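Local coordinates for protein ochratoxinase (Aspergillus niger, PDB 4C65) that hydrolyses ochratoxin A to ochratoxin alpha and L-phenylalanine as a zinc-dependent amidohydrolase, and releases C-terminal aromatic amino acids as a carboxypeptidase, at residues I256-V266 / L276-T287; A235-S243 / P370-P378. All coordinates share one frame; numbering follows the deposited sequence. Where two conformers were deposited one is given.

Interaction 1 (I256-V266 / L276-T287); sequences IKAGCKSLEHV and LMKEKGILYVAT
Bends at all three outer torsions, the middle one at chi3 -118°, curl the Lys261 chain back over the end of helix 271-280, while a first torsion of -164° sets the Tyr284 ring anti to the backbone N and against Val266. Lys261 immediately precedes, and Tyr284 belongs to, a beta-alpha-beta unit of the twisted TIM barrel, in which the neighbouring parallel strands 262-263 and 283-285 are connected through helix 271-280. The pairing is evidenced by four backbone bonds: Leu283 N to Lys261 O, Leu263 N to Leu283 O, Val285 N to Leu263 O, and His265 N to Val285 O, the first being the straightest. Lys261 NZ donates to Lys280 O and to Gly281 O, each at 3.0 Å; the first carbonyl is met in its plane, the second from above it. Thus one ammonium grips two carbonyls at the Schellman motif that ends helix 271-280, with Gly281 as its C-prime residue. Ile256 CG1 meets Ile282 CD1 at 3.8 Å and Ile256 CG2 lies 3.7 Å from Lys280 CD, which packs the end of helix 249-258 on the end of helix 271-280 and on Ile282 just after it; Leu263 CD1 reaches the Met277 methyl CE. Glu264 lies alongside Val285; in the conformer given, OE2 takes bonds from Ser262 OG and Ser243 and a salt bridge from Arg113, and OE1 meets His69. At the barrel's catalytic end His265, a zinc ligand, donates from ND1 to Thr287 OG1 at 2.6 Å, 19° out of the ring plane, which would restrict rotation of the imidazole. Val266 CG2 makes a CH-pi contact over the Tyr284 ring face, 3.8 Å from the centroid and nearly on the ring normal.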
loop_
_atom_site.group_PDB
_atom_site.type_symbol
_atom_site.label_atom_id
_atom_site.label_comp_id
_atom_site.label_asym_id
_atom_site.label_seq_id
_atom_site.Cartn_x
_atom_site.Cartn_y
_atom_site.Cartn_z
ATOM N N ILE A 256 -27.411 27.627 -1.260
ATOM C CA ILE A 256 -28.233 28.408 -0.334
ATOM C C ILE A 256 -29.044 27.502 0.599
ATOM O O ILE A 256 -29.001 27.651 1.815
ATOM C CB ILE A 256 -29.178 29.347 -1.113
ATOM C CG1 ILE A 256 -28.342 30.468 -1.754
ATOM C CG2 ILE A 256 -30.275 29.900 -0.202
ATOM C CD1 ILE A 256 -29.138 31.400 -2.650
ATOM N N LYS A 257 -29.726 26.534 0.017
ATOM C CA LYS A 257 -30.446 25.509 0.762
ATOM C C LYS A 257 -29.590 24.794 1.799
ATOM O O LYS A 257 -30.035 24.585 2.906
ATOM C CB LYS A 257 -30.979 24.499 -0.226
ATOM C CG LYS A 257 -32.088 23.615 0.211
ATOM C CD LYS A 257 -32.418 22.593 -0.890
ATOM C CE LYS A 257 -33.192 21.339 -0.455
ATOM N NZ LYS A 257 -33.963 21.506 0.809
ATOM N N ALA A 258 -28.349 24.464 1.448
ATOM C CA ALA A 258 -27.433 23.752 2.349
ATOM C C ALA A 258 -26.977 24.586 3.543
ATOM O O ALA A 258 -26.633 24.026 4.580
ATOM C CB ALA A 258 -26.217 23.276 1.589
ATOM N N GLY A 259 -26.980 25.917 3.397
ATOM C CA GLY A 259 -26.629 26.815 4.481
ATOM C C GLY A 259 -25.355 27.607 4.267
ATOM O O GLY A 259 -24.849 28.210 5.207
ATOM N N CYS A 260 -24.830 27.609 3.042
ATOM C CA CYS A 260 -23.651 28.408 2.719
ATOM C C CYS A 260 -23.967 29.889 2.936
ATOM O O CYS A 260 -25.080 30.307 2.702
ATOM C CB CYS A 260 -23.213 28.173 1.276
ATOM S SG CYS A 260 -22.714 26.485 0.926
ATOM N N LYS A 261 -22.983 30.642 3.418
ATOM C CA LYS A 261 -23.190 32.017 3.818
ATOM C C LYS A 261 -22.438 32.989 2.958
ATOM O O LYS A 261 -22.555 34.178 3.124
ATOM C CB LYS A 261 -22.845 32.203 5.285
ATOM C CG LYS A 261 -23.809 31.493 6.216
ATOM C CD LYS A 261 -25.232 32.043 6.124
ATOM C CE LYS A 261 -25.685 32.629 7.441
ATOM N NZ LYS A 261 -25.939 34.105 7.376
ATOM N N SER A 262 -21.677 32.480 2.004
ATOM C CA SER A 262 -20.971 33.326 1.061
ATOM C C SER A 262 -20.984 32.641 -0.293
ATOM O O SER A 262 -20.768 31.442 -0.387
ATOM C CB SER A 262 -19.542 33.556 1.572
ATOM O OG SER A 262 -18.751 34.284 0.642
ATOM N N LEU A 263 -21.283 33.377 -1.345
ATOM C CA LEU A 263 -21.305 32.797 -2.675
ATOM C C LEU A 263 -20.366 33.560 -3.557
ATOM O O LEU A 263 -20.340 34.807 -3.518
ATOM C CB LEU A 263 -22.708 32.846 -3.271
ATOM C CG LEU A 263 -23.774 32.143 -2.459
ATOM C CD1 LEU A 263 -25.132 32.377 -3.109
ATOM C CD2 LEU A 263 -23.490 30.662 -2.316
ATOM N N GLU A 264 -19.637 32.826 -4.393
ATOM C CA GLU A 264 -18.696 33.442 -5.306
ATOM C C GLU A 264 -19.174 33.368 -6.758
ATOM O O GLU A 264 -19.773 32.370 -7.153
ATOM C CB GLU A 264 -17.331 32.791 -5.148
ATOM C CG GLU A 264 -17.053 32.285 -3.757
ATOM C CD GLU A 264 -16.866 33.503 -2.857
ATOM O OE1 GLU A 264 -16.027 34.368 -3.227
ATOM O OE2 GLU A 264 -17.534 33.608 -1.796
ATOM N N HIS A 265 -18.869 34.414 -7.517
ATOM C CA HIS A 265 -19.247 34.547 -8.911
ATOM C C HIS A 265 -20.737 34.802 -9.061
ATOM O O HIS A 265 -21.148 35.864 -9.548
ATOM C CB HIS A 265 -18.808 33.330 -9.748
ATOM C CG HIS A 265 -17.461 32.801 -9.371
ATOM N ND1 HIS A 265 -16.319 33.562 -9.451
ATOM C CD2 HIS A 265 -17.081 31.606 -8.870
ATOM C CE1 HIS A 265 -15.291 32.860 -9.018
ATOM N NE2 HIS A 265 -15.726 31.663 -8.671
ATOM N N VAL A 266 -21.534 33.813 -8.675
ATOM C CA VAL A 266 -22.980 33.920 -8.625
ATOM C C VAL A 266 -23.552 34.386 -9.947
ATOM O O VAL A 266 -24.543 35.110 -9.986
ATOM C CB VAL A 266 -23.458 34.844 -7.490
ATOM C CG1 VAL A 266 -24.676 34.234 -6.824
ATOM C CG2 VAL A 266 -22.390 35.051 -6.427
ATOM N N LEU A 276 -33.502 35.729 -1.592
ATOM C CA LEU A 276 -33.045 34.684 -0.693
ATOM C C LEU A 276 -31.776 35.092 0.039
ATOM O O LEU A 276 -31.632 34.811 1.241
ATOM C CB LEU A 276 -32.795 33.353 -1.425
ATOM C CG LEU A 276 -34.015 32.463 -1.635
ATOM C CD1 LEU A 276 -33.661 31.289 -2.549
ATOM C CD2 LEU A 276 -34.555 31.939 -0.315
ATOM N N MET A 277 -30.846 35.708 -0.675
ATOM C CA MET A 277 -29.569 36.069 -0.077
ATOM C C MET A 277 -29.732 37.170 0.967
ATOM O O MET A 277 -29.032 37.185 1.982
ATOM C CB MET A 277 -28.579 36.493 -1.157
ATOM C CG MET A 277 -28.079 35.333 -2.015
ATOM S SD MET A 277 -26.976 35.887 -3.320
ATOM C CE MET A 277 -25.452 36.100 -2.385
ATOM N N LYS A 278 -30.661 38.092 0.711
ATOM C CA LYS A 278 -31.009 39.130 1.685
ATOM C C LYS A 278 -31.665 38.527 2.906
ATOM O O LYS A 278 -31.282 38.834 4.023
ATOM C CB LYS A 278 -31.958 40.142 1.070
ATOM C CG LYS A 278 -31.253 41.181 0.217
ATOM C CD LYS A 278 -32.141 42.381 -0.021
ATOM C CE LYS A 278 -33.202 42.085 -1.066
ATOM N NZ LYS A 278 -34.328 43.074 -0.980
ATOM N N GLU A 279 -32.644 37.660 2.667
ATOM C CA GLU A 279 -33.419 36.967 3.696
ATOM C C GLU A 279 -32.517 36.199 4.644
ATOM O O GLU A 279 -32.654 36.286 5.848
ATOM C CB GLU A 279 -34.388 35.978 3.021
ATOM C CG GLU A 279 -35.866 36.291 3.058
ATOM C CD GLU A 279 -36.610 35.380 2.072
ATOM O OE1 GLU A 279 -36.389 34.141 2.232
ATOM O OE2 GLU A 279 -37.358 35.864 1.152
ATOM N N LYS A 280 -31.570 35.466 4.086
ATOM C CA LYS A 280 -30.714 34.582 4.877
ATOM C C LYS A 280 -29.356 35.167 5.237
ATOM O O LYS A 280 -28.568 34.514 5.913
ATOM C CB LYS A 280 -30.522 33.283 4.115
ATOM C CG LYS A 280 -31.803 32.478 3.930
ATOM C CD LYS A 280 -31.528 31.279 3.033
ATOM C CE LYS A 280 -32.727 30.360 2.943
ATOM N NZ LYS A 280 -33.077 29.702 4.220
ATOM N N GLY A 281 -29.066 36.384 4.792
ATOM C CA GLY A 281 -27.814 37.047 5.153
ATOM C C GLY A 281 -26.620 36.378 4.499
ATOM O O GLY A 281 -25.644 36.048 5.162
ATOM N N ILE A 282 -26.715 36.186 3.192
ATOM C CA ILE A 282 -25.683 35.525 2.440
ATOM C C ILE A 282 -24.887 36.557 1.662
ATOM O O ILE A 282 -25.455 37.405 0.991
ATOM C CB ILE A 282 -26.274 34.490 1.486
ATOM C CG1 ILE A 282 -27.166 33.511 2.271
ATOM C CG2 ILE A 282 -25.157 33.739 0.747
ATOM C CD1 ILE A 282 -27.920 32.504 1.418
ATOM N N LEU A 283 -23.559 36.454 1.745
ATOM C CA LEU A 283 -22.678 37.424 1.134
ATOM C C LEU A 283 -22.498 37.132 -0.353
ATOM O O LEU A 283 -22.371 35.968 -0.747
ATOM C CB LEU A 283 -21.326 37.423 1.824
ATOM C CG LEU A 283 -20.352 38.534 1.434
ATOM C CD1 LEU A 283 -20.891 39.894 1.860
ATOM C CD2 LEU A 283 -19.029 38.281 2.100
ATOM N N TYR A 284 -22.476 38.207 -1.163
ATOM C CA TYR A 284 -22.287 38.139 -2.603
ATOM C C TYR A 284 -20.887 38.641 -2.944
ATOM O O TYR A 284 -20.564 39.803 -2.696
ATOM C CB TYR A 284 -23.321 39.011 -3.303
ATOM C CG TYR A 284 -23.534 38.788 -4.806
ATOM C CD1 TYR A 284 -22.568 39.132 -5.737
ATOM C CD2 TYR A 284 -24.749 38.303 -5.286
ATOM C CE1 TYR A 284 -22.789 38.971 -7.103
ATOM C CE2 TYR A 284 -24.983 38.128 -6.643
ATOM C CZ TYR A 284 -24.005 38.464 -7.555
ATOM O OH TYR A 284 -24.237 38.289 -8.904
ATOM N N VAL A 285 -20.078 37.770 -3.540
ATOM C CA VAL A 285 -18.753 38.122 -3.998
ATOM C C VAL A 285 -18.662 37.835 -5.483
ATOM O O VAL A 285 -18.506 36.684 -5.901
ATOM C CB VAL A 285 -17.693 37.323 -3.236
ATOM C CG1 VAL A 285 -16.294 37.734 -3.677
ATOM C CG2 VAL A 285 -17.881 37.527 -1.741
ATOM N N ALA A 286 -18.706 38.894 -6.283
ATOM C CA ALA A 286 -18.873 38.754 -7.733
ATOM C C ALA A 286 -17.629 38.235 -8.482
ATOM O O ALA A 286 -17.763 37.482 -9.430
ATOM C CB ALA A 286 -19.338 40.083 -8.322
ATOM N N THR A 287 -16.443 38.629 -8.024
ATOM C CA THR A 287 -15.171 38.411 -8.746
ATOM C C THR A 287 -15.267 38.793 -10.215
ATOM O O THR A 287 -14.981 38.000 -11.098
ATOM C CB THR A 287 -14.613 36.974 -8.584
ATOM O OG1 THR A 287 -15.436 36.040 -9.275
ATOM C CG2 THR A 287 -14.557 36.566 -7.121
#

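Interaction 2 (A235-S243 / P370-P378); sequences AARQNRIVS and PLSVGPQAP
Leu371 O and Ser372 O both face the end of Ile241: its CD1 lies 3.6 Å from Leu371 O and 3.5 Å from Ser372 O. Ile241 reaches them because CG1 stands between backbone N and carbonyl carbon (chi1 61°), which carries CD1 forward over the 3-10 turn; Ser372 O is also bonded by Arg113. Val373 follows, its carbonyl carbon against Ile241 CG1 while its own side chain turns away, onto Tyr137 of strand 135-138. At Gly374, which has positive phi, CA and N pass close to the branch of Ile241. The contact is a loop-to-loop packing where the chain enters strand 242-246 of the TIM barrel: the segment between helix 358-365 and strand 391-394 lies against the turn that leads from helix 225-237 into that strand, a turn made by a Schellman motif with Asn239 as its positive-phi residue. Pro375 comes next, its CD 3.8 Å from Ile241 CG2 and its CB 3.5 Å from Asn239 ND2, so the ring bridges two side chains of the turn. Gln376, bent at chi2, brings NE2 to Asn239 O at 2.9 Å, with the N-H nearly straight (166°), although the donor stands well above the carbonyl plane. The same amide stacks on one face of the Arg240 guanidinium, planes 25° apart, while Arg240 NH1 donates in plane to Gln238 O at 2.7 Å.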
loop_
_atom_site.group_PDB
_atom_site.type_symbol
_atom_site.label_atom_id
_atom_site.label_comp_id
_atom_site.label_asym_id
_atom_site.label_seq_id
_atom_site.Cartn_x
_atom_site.Cartn_y
_atom_site.Cartn_z
ATOM N N ALA A 235 -18.521 22.750 9.202
ATOM C CA ALA A 235 -17.922 24.081 9.349
ATOM C C ALA A 235 -18.512 24.824 10.546
ATOM O O ALA A 235 -17.781 25.332 11.380
ATOM C CB ALA A 235 -18.126 24.891 8.096
ATOM N N ALA A 236 -19.840 24.802 10.628
ATOM C CA ALA A 236 -20.585 25.482 11.668
ATOM C C ALA A 236 -20.209 25.056 13.079
ATOM O O ALA A 236 -20.201 25.874 13.987
ATOM C CB ALA A 236 -22.066 25.286 11.449
ATOM N N ARG A 237 -19.910 23.778 13.280
ATOM C CA ARG A 237 -19.572 23.279 14.617
ATOM C C ARG A 237 -18.272 23.881 15.157
ATOM O O ARG A 237 -18.104 23.991 16.352
ATOM C CB ARG A 237 -19.533 21.763 14.619
ATOM C CG ARG A 237 -19.634 21.140 15.994
ATOM C CD ARG A 237 -20.294 19.796 15.925
ATOM N NE ARG A 237 -19.599 19.021 14.933
ATOM C CZ ARG A 237 -20.130 18.467 13.848
ATOM N NH1 ARG A 237 -21.434 18.499 13.562
ATOM N NH2 ARG A 237 -19.301 17.841 13.044
ATOM N N GLN A 238 -17.399 24.331 14.259
ATOM C CA GLN A 238 -16.199 25.004 14.648
ATOM C C GLN A 238 -16.271 26.508 14.327
ATOM O O GLN A 238 -15.246 27.189 14.256
ATOM C CB GLN A 238 -14.973 24.360 13.961
ATOM C CG GLN A 238 -14.832 22.859 14.178
ATOM C CD GLN A 238 -14.811 22.497 15.642
ATOM O OE1 GLN A 238 -14.141 23.144 16.449
ATOM N NE2 GLN A 238 -15.499 21.441 15.987
ATOM N N ASN A 239 -17.483 27.028 14.169
ATOM C CA ASN A 239 -17.692 28.447 13.915
ATOM C C ASN A 239 -17.072 28.960 12.638
ATOM O O ASN A 239 -16.550 30.090 12.589
ATOM C CB ASN A 239 -17.249 29.299 15.115
ATOM C CG ASN A 239 -18.428 29.757 15.957
ATOM O OD1 ASN A 239 -19.436 29.071 16.066
ATOM N ND2 ASN A 239 -18.266 30.873 16.614
ATOM N N ARG A 240 -17.124 28.127 11.594
ATOM C CA ARG A 240 -16.768 28.573 10.258
ATOM C C ARG A 240 -18.066 28.641 9.417
ATOM O O ARG A 240 -18.997 27.886 9.642
ATOM C CB ARG A 240 -15.808 27.630 9.604
ATOM C CG ARG A 240 -14.353 27.886 9.909
ATOM C CD ARG A 240 -13.999 27.678 11.369
ATOM N NE ARG A 240 -12.555 27.622 11.514
ATOM C CZ ARG A 240 -11.899 27.437 12.656
ATOM N NH1 ARG A 240 -12.538 27.302 13.805
ATOM N NH2 ARG A 240 -10.583 27.364 12.618
ATOM N N ILE A 241 -18.071 29.527 8.432
ATOM C CA ILE A 241 -19.065 29.487 7.398
ATOM C C ILE A 241 -18.450 28.920 6.100
ATOM O O ILE A 241 -17.232 28.728 6.007
ATOM C CB ILE A 241 -19.643 30.863 7.133
ATOM C CG1 ILE A 241 -18.547 31.825 6.677
ATOM C CG2 ILE A 241 -20.372 31.361 8.377
ATOM C CD1 ILE A 241 -19.074 33.005 5.902
ATOM N N VAL A 242 -19.320 28.572 5.152
ATOM C CA VAL A 242 -18.886 27.964 3.925
ATOM C C VAL A 242 -19.101 28.959 2.821
ATOM O O VAL A 242 -20.143 29.609 2.734
ATOM C CB VAL A 242 -19.671 26.682 3.618
ATOM C CG1 VAL A 242 -19.338 26.173 2.232
ATOM C CG2 VAL A 242 -19.402 25.626 4.665
ATOM N N SER A 243 -18.093 29.077 1.980
ATOM C CA SER A 243 -18.179 29.848 0.776
ATOM C C SER A 243 -18.298 28.869 -0.363
ATOM O O SER A 243 -17.534 27.901 -0.447
ATOM C CB SER A 243 -16.906 30.689 0.600
ATOM O OG SER A 243 -16.900 31.346 -0.660
ATOM N N PRO A 370 -15.332 41.518 6.245
ATOM C CA PRO A 370 -15.222 40.458 7.244
ATOM C C PRO A 370 -16.416 39.498 7.347
ATOM O O PRO A 370 -16.266 38.405 7.903
ATOM C CB PRO A 370 -15.028 41.212 8.563
ATOM C CG PRO A 370 -14.691 42.611 8.192
ATOM C CD PRO A 370 -15.268 42.860 6.842
ATOM N N LEU A 371 -17.579 39.889 6.824
ATOM C CA LEU A 371 -18.725 38.966 6.734
ATOM C C LEU A 371 -18.344 37.720 5.937
ATOM O O LEU A 371 -18.898 36.631 6.136
ATOM C CB LEU A 371 -19.931 39.615 6.095
ATOM C CG LEU A 371 -20.575 40.773 6.854
ATOM C CD1 LEU A 371 -21.589 41.456 5.956
ATOM C CD2 LEU A 371 -21.230 40.295 8.143
ATOM N N SER A 372 -17.325 37.873 5.103
ATOM C CA SER A 372 -16.794 36.766 4.312
ATOM C C SER A 372 -16.273 35.592 5.136
ATOM O O SER A 372 -16.147 34.487 4.585
ATOM C CB SER A 372 -15.692 37.254 3.364
ATOM O OG SER A 372 -14.486 37.566 4.051
ATOM N N VAL A 373 -15.929 35.830 6.414
ATOM C CA VAL A 373 -15.415 34.763 7.291
ATOM C C VAL A 373 -16.263 34.575 8.521
ATOM O O VAL A 373 -15.894 33.837 9.423
ATOM C CB VAL A 373 -13.931 34.960 7.674
ATOM C CG1 VAL A 373 -13.075 35.046 6.416
ATOM C CG2 VAL A 373 -13.734 36.189 8.531
ATOM N N GLY A 374 -17.451 35.186 8.515
ATOM C CA GLY A 374 -18.457 34.874 9.501
ATOM C C GLY A 374 -17.966 35.108 10.905
ATOM O O GLY A 374 -17.380 36.148 11.178
ATOM N N PRO A 375 -18.201 34.150 11.807
ATOM C CA PRO A 375 -17.809 34.351 13.215
ATOM C C PRO A 375 -16.309 34.360 13.460
ATOM O O PRO A 375 -15.906 34.575 14.589
ATOM C CB PRO A 375 -18.432 33.168 13.953
ATOM C CG PRO A 375 -19.280 32.450 12.976
ATOM C CD PRO A 375 -18.997 32.934 11.601
ATOM N N GLN A 376 -15.495 34.110 12.433
ATOM C CA GLN A 376 -14.031 34.148 12.575
ATOM C C GLN A 376 -13.472 35.553 12.426
ATOM O O GLN A 376 -12.282 35.782 12.664
ATOM C CB GLN A 376 -13.356 33.276 11.532
ATOM C CG GLN A 376 -13.644 31.805 11.699
ATOM C CD GLN A 376 -13.103 31.272 13.004
ATOM O OE1 GLN A 376 -11.920 31.438 13.307
ATOM N NE2 GLN A 376 -13.957 30.649 13.776
ATOM N N ALA A 377 -14.344 36.501 12.086
ATOM C CA ALA A 377 -13.930 37.898 11.916
ATOM C C ALA A 377 -13.839 38.601 13.252
ATOM O O ALA A 377 -14.767 38.541 14.055
ATOM C CB ALA A 377 -14.920 38.639 11.031
ATOM N N PRO A 378 -12.723 39.300 13.488
ATOM C CA PRO A 378 -12.707 40.216 14.611
ATOM C C PRO A 378 -13.554 41.458 14.253
ATOM O O PRO A 378 -14.124 41.523 13.161
ATOM C CB PRO A 378 -11.223 40.551 14.771
ATOM C CG PRO A 378 -10.634 40.359 13.422
ATOM C CD PRO A 378 -11.445 39.290 12.750
#

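Strands 242-246 and 262-263 are neighbours in one parallel sheet, so interactions 1 and 2 abut, their centres 13 Å apart. The seam is direct: Lys261 N lies 3.1 Å from Val242 O, a probable hydrogen bond, and Cys260 SG packs 3.6 Å from Val242 CG1. Leu283 CD2 meets Ser372 N at 3.5 Å. Through the Glu264 carboxylate, segment 235-243 is tied to a ligand of the first zinc, consistent with a second-shell link in the conformer given. Interaction 1 supplies the zinc ligand His265; interaction 2 stands farther back, the Ser372 side chain about 8 Å from that of the zinc ligand His69 and the Ile241 side chain about 10 Å from that of Lys204.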